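Local coordinates for protein P47 (Clostridium botulinum, PDB 6EKT) that is of uncertain function but has a tubular lipid-binding (TULIP) fold and may belong to a progenitor complex that protects botulinum neurotoxin in the gut, at residues 292-296 against 297-301; 242-245 against 246-250; 92-96 against 97-101; 386-389 against 390-394. All coordinates share one frame; numbering follows the deposited sequence.

Interaction 1 (292-296 against 297-301)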
loop_
_atom_site.group_PDB
_atom_site.type_symbol
_atom_site.label_atom_id
_atom_site.label_comp_id
_atom_site.label_asym_id
_atom_site.label_seq_id
_atom_site.Cartn_x
_atom_site.Cartn_y
_atom_site.Cartn_z
ATOM N N LEU A 292 -26.879 28.022 -13.843
ATOM C CA LEU A 292 -28.122 27.321 -13.488
ATOM C C LEU A 292 -29.348 28.101 -13.916
ATOM O O LEU A 292 -29.505 29.282 -13.553
ATOM C CB LEU A 292 -28.202 27.133 -11.970
ATOM C CG LEU A 292 -27.187 26.255 -11.308
ATOM C CD1 LEU A 292 -27.400 26.423 -9.807
ATOM C CD2 LEU A 292 -27.439 24.817 -11.750
ATOM N N LYS A 293 -30.246 27.431 -14.647
ATOM C CA LYS A 293 -31.435 28.094 -15.156
ATOM C C LYS A 293 -32.528 27.990 -14.113
ATOM O O LYS A 293 -32.920 26.894 -13.721
ATOM C CB LYS A 293 -31.906 27.488 -16.489
ATOM C CG LYS A 293 -32.902 28.356 -17.239
ATOM C CD LYS A 293 -32.998 27.915 -18.696
ATOM C CE LYS A 293 -34.325 28.212 -19.359
ATOM N NZ LYS A 293 -34.765 29.629 -19.248
ATOM N N VAL A 294 -32.983 29.141 -13.656
ATOM C CA VAL A 294 -34.097 29.249 -12.711
ATOM C C VAL A 294 -35.099 30.210 -13.334
ATOM O O VAL A 294 -34.782 31.378 -13.616
ATOM C CB VAL A 294 -33.630 29.729 -11.308
ATOM C CG1 VAL A 294 -34.773 29.630 -10.303
ATOM C CG2 VAL A 294 -32.424 28.936 -10.827
ATOM N N ALA A 295 -36.318 29.709 -13.559
ATOM C CA ALA A 295 -37.314 30.343 -14.433
ATOM C C ALA A 295 -36.684 30.719 -15.790
ATOM O O ALA A 295 -36.099 29.855 -16.448
ATOM C CB ALA A 295 -38.031 31.530 -13.750
ATOM N N ALA A 296 -36.762 31.982 -16.199
ATOM C CA ALA A 296 -36.253 32.364 -17.533
ATOM C C ALA A 296 -34.741 32.677 -17.596
ATOM O O ALA A 296 -34.191 32.842 -18.683
ATOM C CB ALA A 296 -37.057 33.501 -18.117
ATOM N N LEU A 297 -34.074 32.744 -16.449
ATOM C CA LEU A 297 -32.700 33.275 -16.396
ATOM C C LEU A 297 -31.682 32.279 -15.859
ATOM O O LEU A 297 -32.024 31.353 -15.109
ATOM C CB LEU A 297 -32.648 34.577 -15.583
ATOM C CG LEU A 297 -33.464 35.788 -16.056
ATOM C CD1 LEU A 297 -33.698 36.757 -14.907
ATOM C CD2 LEU A 297 -32.833 36.509 -17.260
ATOM N N TYR A 298 -30.422 32.491 -16.232
ATOM C CA TYR A 298 -29.305 31.720 -15.683
ATOM C C TYR A 298 -28.606 32.479 -14.574
ATOM O O TYR A 298 -28.429 33.698 -14.667
ATOM C CB TYR A 298 -28.288 31.423 -16.771
ATOM C CG TYR A 298 -28.682 30.269 -17.659
ATOM C CD1 TYR A 298 -28.316 28.960 -17.329
ATOM C CD2 TYR A 298 -29.420 30.484 -18.824
ATOM C CE1 TYR A 298 -28.677 27.889 -18.144
ATOM C CE2 TYR A 298 -29.783 29.423 -19.647
ATOM C CZ TYR A 298 -29.421 28.136 -19.296
ATOM O OH TYR A 298 -29.789 27.088 -20.114
ATOM N N TYR A 299 -28.174 31.732 -13.560
ATOM C CA TYR A 299 -27.527 32.279 -12.362
ATOM C C TYR A 299 -26.228 31.529 -12.096
ATOM O O TYR A 299 -26.076 30.376 -12.494
ATOM C CB TYR A 299 -28.468 32.149 -11.158
ATOM C CG TYR A 299 -29.721 32.926 -11.362
ATOM C CD1 TYR A 299 -30.831 32.341 -12.019
ATOM C CD2 TYR A 299 -29.817 34.256 -10.936
ATOM C CE1 TYR A 299 -31.992 33.070 -12.246
ATOM C CE2 TYR A 299 -30.984 34.992 -11.162
ATOM C CZ TYR A 299 -32.072 34.383 -11.791
ATOM O OH TYR A 299 -33.203 35.124 -11.998
ATOM N N TYR A 300 -25.287 32.199 -11.439
ATOM C CA TYR A 300 -23.903 31.746 -11.417
ATOM C C TYR A 300 -23.354 31.744 -9.989
ATOM O O TYR A 300 -22.702 32.708 -9.569
ATOM C CB TYR A 300 -23.076 32.669 -12.304
ATOM C CG TYR A 300 -23.533 32.624 -13.749
ATOM C CD1 TYR A 300 -23.076 31.615 -14.608
ATOM C CD2 TYR A 300 -24.469 33.557 -14.240
ATOM C CE1 TYR A 300 -23.503 31.566 -15.933
ATOM C CE2 TYR A 300 -24.908 33.505 -15.557
ATOM C CZ TYR A 300 -24.413 32.493 -16.391
ATOM O OH TYR A 300 -24.842 32.442 -17.689
ATOM N N PRO A 301 -23.590 30.650 -9.253
ATOM C CA PRO A 301 -23.073 30.607 -7.885
ATOM C C PRO A 301 -21.539 30.658 -7.838
ATOM O O PRO A 301 -20.843 30.214 -8.786
ATOM C CB PRO A 301 -23.561 29.252 -7.357
ATOM C CG PRO A 301 -24.699 28.868 -8.239
ATOM C CD PRO A 301 -24.518 29.541 -9.553
HETATM O O HOH W 1 -35.288 33.500 -12.039
#
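V294 and Y299 form the tight side of this contact. Their side chains cross at about a right angle. V294 CB sits 3.8 Å from Y299 CE1. The carbonyl of V294 also meets the edge of the tyrosine ring, with V294 O lying in the ring plane. V294 O accepts two hydrogen bonds. One is from the backbone N-H of L297, at 3.2 Å from V294 O to L297 N, with the donor 48° out of the carbonyl plane. The other is from a water 2.7 Å from V294 O. The same water is hydrogen-bonded to Y299 OH, so the phenol end is tied back to the turn. Farther along, L292 CD1 meets P301 CG, 4.0 Å away. Both V294 and Y299 are buried, and V379 and V383 of helix 374-394 pack on Y299.

Residues 292-301 form a beta hairpin whose strands are joined by a two-residue loop, a type II' turn from V294 to L297. A295 takes the positive phi (49°) that such a turn needs. L292 and Y299 form an antiparallel hydrogen-bonded pair, with 2.8 Å both from L292 N to Y299 O and from Y299 N to L292 O.

The other face is more exposed and lies toward solvent. K293 and Y298 are a non-hydrogen-bonded pair there. CG of K293 stands anti to the backbone N (chi1 -165°), and the chain runs across the Y298 ring. K293 CB makes a CH-pi contact over one face, 3.9 Å from the ring centroid. Farther out, K293 NZ turns back to the loop and bonds A295 O on a lone pair.

Interaction 2 (242-245 against 246-250)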
loop_
_atom_site.group_PDB
_atom_site.type_symbol
_atom_site.label_atom_id
_atom_site.label_comp_id
_atom_site.label_asym_id
_atom_site.label_seq_id
_atom_site.Cartn_x
_atom_site.Cartn_y
_atom_site.Cartn_z
ATOM N N ILE A 242 -2.109 2.705 0.732
ATOM C CA ILE A 242 -1.642 4.044 0.363
ATOM C C ILE A 242 -2.006 5.028 1.479
ATOM O O ILE A 242 -3.138 5.010 1.959
ATOM C CB ILE A 242 -2.304 4.460 -0.970
ATOM C CG1 ILE A 242 -1.851 3.515 -2.086
ATOM C CG2 ILE A 242 -1.952 5.892 -1.370
ATOM C CD1 ILE A 242 -2.867 3.370 -3.207
ATOM N N SER A 243 -1.080 5.922 1.837
ATOM C CA SER A 243 -1.313 6.904 2.899
ATOM C C SER A 243 -2.503 7.827 2.551
ATOM O O SER A 243 -2.849 8.019 1.372
ATOM C CB SER A 243 -0.075 7.774 3.148
ATOM O OG SER A 243 0.130 8.693 2.066
ATOM N N GLU A 244 -3.151 8.337 3.593
ATOM C CA GLU A 244 -4.222 9.324 3.408
ATOM C C GLU A 244 -3.792 10.455 2.468
ATOM O O GLU A 244 -4.556 10.839 1.567
ATOM C CB GLU A 244 -4.644 9.907 4.753
ATOM C CG GLU A 244 -5.721 10.984 4.606
ATOM C CD GLU A 244 -5.973 11.695 5.920
ATOM O OE1 GLU A 244 -5.251 12.647 6.226
ATOM O OE2 GLU A 244 -6.901 11.298 6.633
ATOM N N LYS A 245 -2.591 10.993 2.683
ATOM C CA LYS A 245 -2.101 12.142 1.915
ATOM C C LYS A 245 -1.906 11.804 0.434
ATOM O O LYS A 245 -2.334 12.567 -0.454
ATOM C CB LYS A 245 -0.827 12.717 2.562
ATOM C CG LYS A 245 -0.118 13.820 1.796
ATOM C CD LYS A 245 0.847 14.500 2.745
ATOM C CE LYS A 245 2.073 15.026 2.038
ATOM N NZ LYS A 245 2.879 15.748 3.066
ATOM N N LEU A 246 -1.280 10.659 0.155
ATOM C CA LEU A 246 -1.141 10.218 -1.249
ATOM C C LEU A 246 -2.481 9.956 -1.933
ATOM O O LEU A 246 -2.632 10.230 -3.114
ATOM C CB LEU A 246 -0.227 8.984 -1.340
ATOM C CG LEU A 246 1.273 9.256 -1.184
ATOM C CD1 LEU A 246 2.029 7.917 -1.275
ATOM C CD2 LEU A 246 1.778 10.221 -2.239
ATOM N N PHE A 247 -3.447 9.419 -1.185
ATOM C CA PHE A 247 -4.807 9.169 -1.687
ATOM C C PHE A 247 -5.473 10.506 -2.094
ATOM O O PHE A 247 -6.026 10.630 -3.192
ATOM C CB PHE A 247 -5.633 8.435 -0.618
ATOM C CG PHE A 247 -7.084 8.251 -0.973
ATOM C CD1 PHE A 247 -7.469 7.409 -2.023
ATOM C CD2 PHE A 247 -8.072 8.949 -0.266
ATOM C CE1 PHE A 247 -8.813 7.253 -2.355
ATOM C CE2 PHE A 247 -9.426 8.787 -0.586
ATOM C CZ PHE A 247 -9.795 7.941 -1.623
ATOM N N LEU A 248 -5.394 11.487 -1.206
ATOM C CA LEU A 248 -5.960 12.821 -1.476
ATOM C C LEU A 248 -5.293 13.466 -2.685
ATOM O O LEU A 248 -5.981 13.988 -3.549
ATOM C CB LEU A 248 -5.826 13.721 -0.247
ATOM C CG LEU A 248 -6.722 13.374 0.943
ATOM C CD1 LEU A 248 -6.379 14.248 2.145
ATOM C CD2 LEU A 248 -8.205 13.512 0.586
ATOM N N GLN A 249 -3.964 13.409 -2.747
ATOM C CA GLN A 249 -3.197 14.099 -3.764
ATOM C C GLN A 249 -3.421 13.469 -5.138
ATOM O O GLN A 249 -3.667 14.190 -6.119
ATOM C CB GLN A 249 -1.699 14.102 -3.411
ATOM C CG GLN A 249 -0.783 14.750 -4.454
ATOM C CD GLN A 249 -1.060 16.232 -4.662
ATOM O OE1 GLN A 249 -1.238 16.986 -3.703
ATOM N NE2 GLN A 249 -1.063 16.655 -5.917
ATOM N N ASN A 250 -3.409 12.132 -5.184
ATOM C CA ASN A 250 -3.348 11.408 -6.448
ATOM C C ASN A 250 -4.587 10.678 -6.893
ATOM O O ASN A 250 -4.677 10.244 -8.049
ATOM C CB ASN A 250 -2.159 10.455 -6.417
ATOM C CG ASN A 250 -0.888 11.174 -6.098
ATOM O OD1 ASN A 250 -0.347 11.042 -4.989
ATOM N ND2 ASN A 250 -0.422 11.988 -7.039
#
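The ring of F247 has the backbone oxygen of E244 at its edge, near the ring plane. F247 CB comes to 3.4 Å from E244 O. With CG anti to the backbone N (chi1 174°), the ring leads away from this first turn and stacks on the ring of F430. The carboxylate of E244, also flat, is held from elsewhere: its OE1 accepts the backbone N-H of G279.

S243 is the N-cap of helix 244-252. Its OG accepts the N-H of L246, with 3.1 Å from S243 OG to L246 N and a nearly straight 166° at the hydrogen. The N-H groups of a helix's first turn have no carbonyl one turn back within the helix, and here a side chain supplies an acceptor. The backbone oxygen of S243 takes the next one, from F247 N at 3.0 Å. The following bonds run from L248 N to E244 O and from Q249 N to K245 O.

Beside the cap, I242 CG2 packs 3.5 Å from L246 CB, their side chains at about a right angle. E244 and L248 lie side by side, pointing the same way, with 4.1 Å from E244 CG to L248 CD1.

I242 ends strand 238-242, so the chain passes from strand to helix within one residue. L248 rests on V271 of strand 269-273 and on L310 of strand 297-311. K245 NZ bonds S273 OG, at the end of strand 269-273.

Interaction 3 (92-96 against 97-101)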
loop_
_atom_site.group_PDB
_atom_site.type_symbol
_atom_site.label_atom_id
_atom_site.label_comp_id
_atom_site.label_asym_id
_atom_site.label_seq_id
_atom_site.Cartn_x
_atom_site.Cartn_y
_atom_site.Cartn_z
ATOM N N TYR A 92 25.195 -36.214 3.161
ATOM C CA TYR A 92 26.072 -36.640 4.242
ATOM C C TYR A 92 27.052 -35.526 4.612
ATOM O O TYR A 92 27.245 -34.566 3.859
ATOM C CB TYR A 92 26.853 -37.910 3.812
ATOM C CG TYR A 92 27.912 -37.642 2.765
ATOM C CD1 TYR A 92 27.585 -37.608 1.405
ATOM C CD2 TYR A 92 29.247 -37.400 3.139
ATOM C CE1 TYR A 92 28.548 -37.341 0.441
ATOM C CE2 TYR A 92 30.223 -37.136 2.183
ATOM C CZ TYR A 92 29.863 -37.103 0.840
ATOM O OH TYR A 92 30.816 -36.839 -0.110
ATOM N N PHE A 93 27.680 -35.666 5.772
ATOM C CA PHE A 93 28.932 -34.963 6.014
ATOM C C PHE A 93 29.973 -35.911 6.603
ATOM O O PHE A 93 29.620 -36.929 7.204
ATOM C CB PHE A 93 28.746 -33.679 6.832
ATOM C CG PHE A 93 28.431 -33.898 8.286
ATOM C CD1 PHE A 93 27.112 -34.055 8.717
ATOM C CD2 PHE A 93 29.453 -33.892 9.245
ATOM C CE1 PHE A 93 26.817 -34.227 10.071
ATOM C CE2 PHE A 93 29.163 -34.064 10.598
ATOM C CZ PHE A 93 27.845 -34.228 11.010
ATOM N N LYS A 94 31.226 -35.568 6.373
ATOM C CA LYS A 94 32.367 -36.347 6.804
ATOM C C LYS A 94 33.378 -35.489 7.503
ATOM O O LYS A 94 33.767 -34.475 6.991
ATOM C CB LYS A 94 33.027 -36.969 5.580
ATOM C CG LYS A 94 34.053 -38.054 5.868
ATOM C CD LYS A 94 34.300 -38.917 4.635
ATOM C CE LYS A 94 35.417 -39.926 4.876
ATOM N NZ LYS A 94 35.924 -40.538 3.610
ATOM N N VAL A 95 33.827 -35.936 8.667
ATOM C CA VAL A 95 34.797 -35.203 9.435
ATOM C C VAL A 95 36.083 -35.967 9.786
ATOM O O VAL A 95 37.033 -35.888 9.064
ATOM C CB VAL A 95 34.170 -34.540 10.711
ATOM C CG1 VAL A 95 35.175 -33.674 11.442
ATOM C CG2 VAL A 95 33.039 -33.618 10.319
ATOM N N ARG A 96 36.107 -36.709 10.879
ATOM C CA ARG A 96 37.369 -37.324 11.323
ATOM C C ARG A 96 37.386 -38.793 10.960
ATOM O O ARG A 96 37.562 -39.675 11.784
ATOM C CB ARG A 96 37.581 -37.054 12.825
ATOM C CG ARG A 96 38.052 -35.633 13.148
ATOM C CD ARG A 96 37.444 -35.047 14.419
ATOM N NE ARG A 96 37.364 -36.072 15.437
ATOM C CZ ARG A 96 37.365 -35.877 16.748
ATOM N NH1 ARG A 96 37.417 -34.660 17.249
ATOM N NH2 ARG A 96 37.291 -36.940 17.559
ATOM N N ASN A 97 37.283 -39.026 9.673
ATOM C CA ASN A 97 37.108 -40.378 9.125
ATOM C C ASN A 97 35.728 -40.954 9.505
ATOM O O ASN A 97 35.485 -42.156 9.355
ATOM C CB ASN A 97 38.256 -41.317 9.572
ATOM C CG ASN A 97 38.978 -41.972 8.407
ATOM O OD1 ASN A 97 38.376 -42.299 7.375
ATOM N ND2 ASN A 97 40.285 -42.178 8.570
ATOM N N THR A 98 34.830 -40.083 9.983
ATOM C CA THR A 98 33.457 -40.451 10.347
ATOM C C THR A 98 32.499 -39.763 9.384
ATOM O O THR A 98 32.584 -38.549 9.184
ATOM C CB THR A 98 33.095 -40.008 11.785
ATOM O OG1 THR A 98 34.157 -40.351 12.685
ATOM C CG2 THR A 98 31.802 -40.670 12.257
ATOM N N THR A 99 31.601 -40.548 8.799
ATOM C CA THR A 99 30.551 -40.031 7.928
ATOM C C THR A 99 29.193 -40.104 8.639
ATOM O O THR A 99 28.883 -41.099 9.315
ATOM C CB THR A 99 30.489 -40.798 6.589
ATOM O OG1 THR A 99 30.102 -42.150 6.839
ATOM C CG2 THR A 99 31.840 -40.807 5.897
ATOM N N VAL A 100 28.401 -39.035 8.493
ATOM C CA VAL A 100 27.063 -38.954 9.087
ATOM C C VAL A 100 26.051 -38.760 7.954
ATOM O O VAL A 100 26.239 -37.900 7.090
ATOM C CB VAL A 100 26.960 -37.817 10.151
ATOM C CG1 VAL A 100 25.535 -37.669 10.690
ATOM C CG2 VAL A 100 27.926 -38.047 11.305
ATOM N N ASP A 101 24.987 -39.560 7.973
ATOM C CA ASP A 101 23.942 -39.507 6.962
ATOM C C ASP A 101 22.994 -38.332 7.222
ATOM O O ASP A 101 22.515 -38.155 8.343
ATOM C CB ASP A 101 23.176 -40.836 6.934
ATOM C CG ASP A 101 22.323 -41.015 5.675
ATOM O OD1 ASP A 101 22.134 -40.053 4.890
ATOM O OD2 ASP A 101 21.832 -42.145 5.467
#
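F93 and V100 make the apolar heart of the contact. Their side chains lie side by side and point the same way. V100 CB is placed over one face of the F93 ring in a CH-pi contact, 4.0 Å from the centroid and offset toward the rim. The nearest ring atom is F93 CE1, 3.6 Å from V100 CB. F93 holds CG between its backbone N and its carbonyl carbon (chi1 72°), which turns the ring over toward V100. On the other face K94 and T99 run alongside each other. The extended lysine chain presses on the threonine methyl, with K94 CD only 3.3 Å from T99 CG2, tighter than usual for two carbons.

The backbone sets these pairs. F93 and V100 are an antiparallel hydrogen-bonded pair, with 3.0 Å from F93 N to V100 O and 2.8 Å from V100 N to F93 O. K94 and T99 are the non-hydrogen-bonded pair next to it. Strands 91-94 and 99-101 thus form a beta hairpin, and strand 99-101 is the outermost of a four-stranded antiparallel sheet in the N-terminal domain. Toward the loop, V95 N bonds T98 O at 2.9 Å. N97 N makes a weak bond to V95 O, and N97 itself has a positive phi of 68°.

Farther out, helix 152-168 closes over the buried ring of F93 with Y157, F158 and L161. On the K94 side, Y92 OH bonds E63 OE1 of the neighbouring strand 62-68. D101 OD1 takes the N-H of S103 where the chain leaves the hairpin.

Interaction 4 (386-389 against 390-394)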
loop_
_atom_site.group_PDB
_atom_site.type_symbol
_atom_site.label_atom_id
_atom_site.label_comp_id
_atom_site.label_asym_id
_atom_site.label_seq_id
_atom_site.Cartn_x
_atom_site.Cartn_y
_atom_site.Cartn_z
ATOM N N TRP A 386 -32.068 26.484 -5.579
ATOM C CA TRP A 386 -31.457 25.786 -6.735
ATOM C C TRP A 386 -29.924 25.719 -6.640
ATOM O O TRP A 386 -29.299 24.681 -6.946
ATOM C CB TRP A 386 -31.865 26.458 -8.055
ATOM C CG TRP A 386 -32.990 25.785 -8.787
ATOM C CD1 TRP A 386 -32.903 25.137 -9.994
ATOM C CD2 TRP A 386 -34.368 25.721 -8.400
ATOM N NE1 TRP A 386 -34.134 24.658 -10.362
ATOM C CE2 TRP A 386 -35.049 24.997 -9.403
ATOM C CE3 TRP A 386 -35.094 26.184 -7.290
ATOM C CZ2 TRP A 386 -36.431 24.728 -9.341
ATOM C CZ3 TRP A 386 -36.480 25.917 -7.231
ATOM C CH2 TRP A 386 -37.123 25.196 -8.251
ATOM N N SER A 387 -29.313 26.815 -6.205
ATOM C CA SER A 387 -27.841 26.865 -6.068
ATOM C C SER A 387 -27.340 25.844 -5.035
ATOM O O SER A 387 -26.380 25.087 -5.282
ATOM C CB SER A 387 -27.379 28.278 -5.669
ATOM O OG SER A 387 -27.668 29.217 -6.689
ATOM N N ILE A 388 -27.969 25.849 -3.859
ATOM C CA ILE A 388 -27.586 24.920 -2.792
ATOM C C ILE A 388 -27.800 23.467 -3.245
ATOM O O ILE A 388 -26.878 22.631 -3.114
ATOM C CB ILE A 388 -28.350 25.224 -1.461
ATOM C CG1 ILE A 388 -27.809 26.520 -0.823
ATOM C CG2 ILE A 388 -28.198 24.054 -0.477
ATOM C CD1 ILE A 388 -28.673 27.083 0.305
ATOM N N LYS A 389 -28.968 23.180 -3.833
ATOM C CA LYS A 389 -29.276 21.798 -4.291
ATOM C C LYS A 389 -28.319 21.349 -5.396
ATOM O O LYS A 389 -27.844 20.191 -5.388
ATOM C CB LYS A 389 -30.724 21.661 -4.744
ATOM C CG LYS A 389 -31.727 21.825 -3.591
ATOM C CD LYS A 389 -31.771 20.619 -2.681
ATOM C CE LYS A 389 -32.325 19.381 -3.388
ATOM N NZ LYS A 389 -32.299 18.178 -2.498
ATOM N N SER A 390 -28.002 22.271 -6.309
ATOM C CA SER A 390 -27.049 21.965 -7.399
ATOM C C SER A 390 -25.693 21.525 -6.850
ATOM O O SER A 390 -25.181 20.458 -7.217
ATOM C CB SER A 390 -26.876 23.156 -8.352
ATOM O OG SER A 390 -25.988 22.812 -9.404
ATOM N N ILE A 391 -25.132 22.346 -5.960
ATOM C CA ILE A 391 -23.829 22.082 -5.370
ATOM C C ILE A 391 -23.866 20.776 -4.574
ATOM O O ILE A 391 -23.010 19.898 -4.787
ATOM C CB ILE A 391 -23.337 23.267 -4.513
ATOM C CG1 ILE A 391 -23.137 24.502 -5.405
ATOM C CG2 ILE A 391 -22.068 22.897 -3.722
ATOM C CD1 ILE A 391 -22.946 25.799 -4.631
ATOM N N GLU A 392 -24.873 20.619 -3.707
ATOM C CA GLU A 392 -24.997 19.394 -2.882
ATOM C C GLU A 392 -25.007 18.153 -3.744
ATOM O O GLU A 392 -24.361 17.172 -3.413
ATOM C CB GLU A 392 -26.266 19.417 -2.022
ATOM C CG GLU A 392 -26.153 20.401 -0.863
ATOM C CD GLU A 392 -27.454 20.598 -0.108
ATOM O OE1 GLU A 392 -28.528 20.178 -0.607
ATOM O OE2 GLU A 392 -27.386 21.175 1.007
ATOM N N GLY A 393 -25.727 18.219 -4.867
ATOM C CA GLY A 393 -25.893 17.056 -5.735
ATOM C C GLY A 393 -24.629 16.752 -6.533
ATOM O O GLY A 393 -24.463 15.639 -7.025
ATOM N N ALA A 394 -23.752 17.747 -6.664
ATOM C CA ALA A 394 -22.543 17.611 -7.485
ATOM C C ALA A 394 -21.331 17.158 -6.663
ATOM O O ALA A 394 -20.281 16.908 -7.230
ATOM C CB ALA A 394 -22.232 18.918 -8.188
HETATM O O HOH W 2 -29.745 17.948 -1.531
HETATM O O HOH W 3 -30.896 19.423 0.456
#
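E392 OE1 receives hydrogen bonds from two waters, each 2.7 Å from E392 OE1, and both waters lead on to K389. One accepts from the ammonium group at 2.7 Å from K389 NZ. The other is weakly bound to it. The charged atoms themselves do not touch, since K389 NZ stays 4.7 Å from E392 OE1. The lysine chain bends at chi2 (-74°) and again at chi3 (-66°), which curls it round toward the glutamate. K389 CD comes within 3.9 Å of E392 OE1.

The second carboxylate oxygen is turned to an apolar partner. I388 and E392 lie alongside each other, pointing the same way, and E392 OE2 sits 3.3 Å from I388 CG2. E392 CG also leans on the backbone, near I388 O.

These residues lie near the C-terminal end of the long helix 374-394. Its backbone bonds run four residues apart, from S390 N to W386 O at 2.8 Å, and likewise I391 to S387, E392 to I388 and G393 to K389. The serines turn their hydroxyls elsewhere: S387 OG bonds V383 O, one turn back, and S390 OG bonds W289 NE1. I388 and I391 pack on F336 of strand 329-347, where the sheet wraps the helix.

The opposite charges of K389 and E392 therefore probably attract through water, without direct contact. Such a water-mediated link is likely to be fairly weak and easily rearranged, and the mutual pull would be expected to favour the charged form of both groups.

Overall arrangement
Interactions 1 and 3 are beta hairpins, and interactions 2 and 4 are turns of helix. The hairpins lie toward opposite ends of the elongated molecule, their centres about 95 Å apart. Interaction 2 lies nearest the middle, its centre about 10 Å from the centre of the chain. Interactions 1 and 4 alone touch: L292 packs against S390, P301 against S387, and V294 against W386. The hairpin and the end of the long helix thus share one interface. Interaction 3 is chiefly a surface contact with one buried ring. Interactions 1, 2 and 4 are partly buried. Waters bridge polar groups in interactions 1 and 4, whereas interaction 2 relies on a side-chain cap.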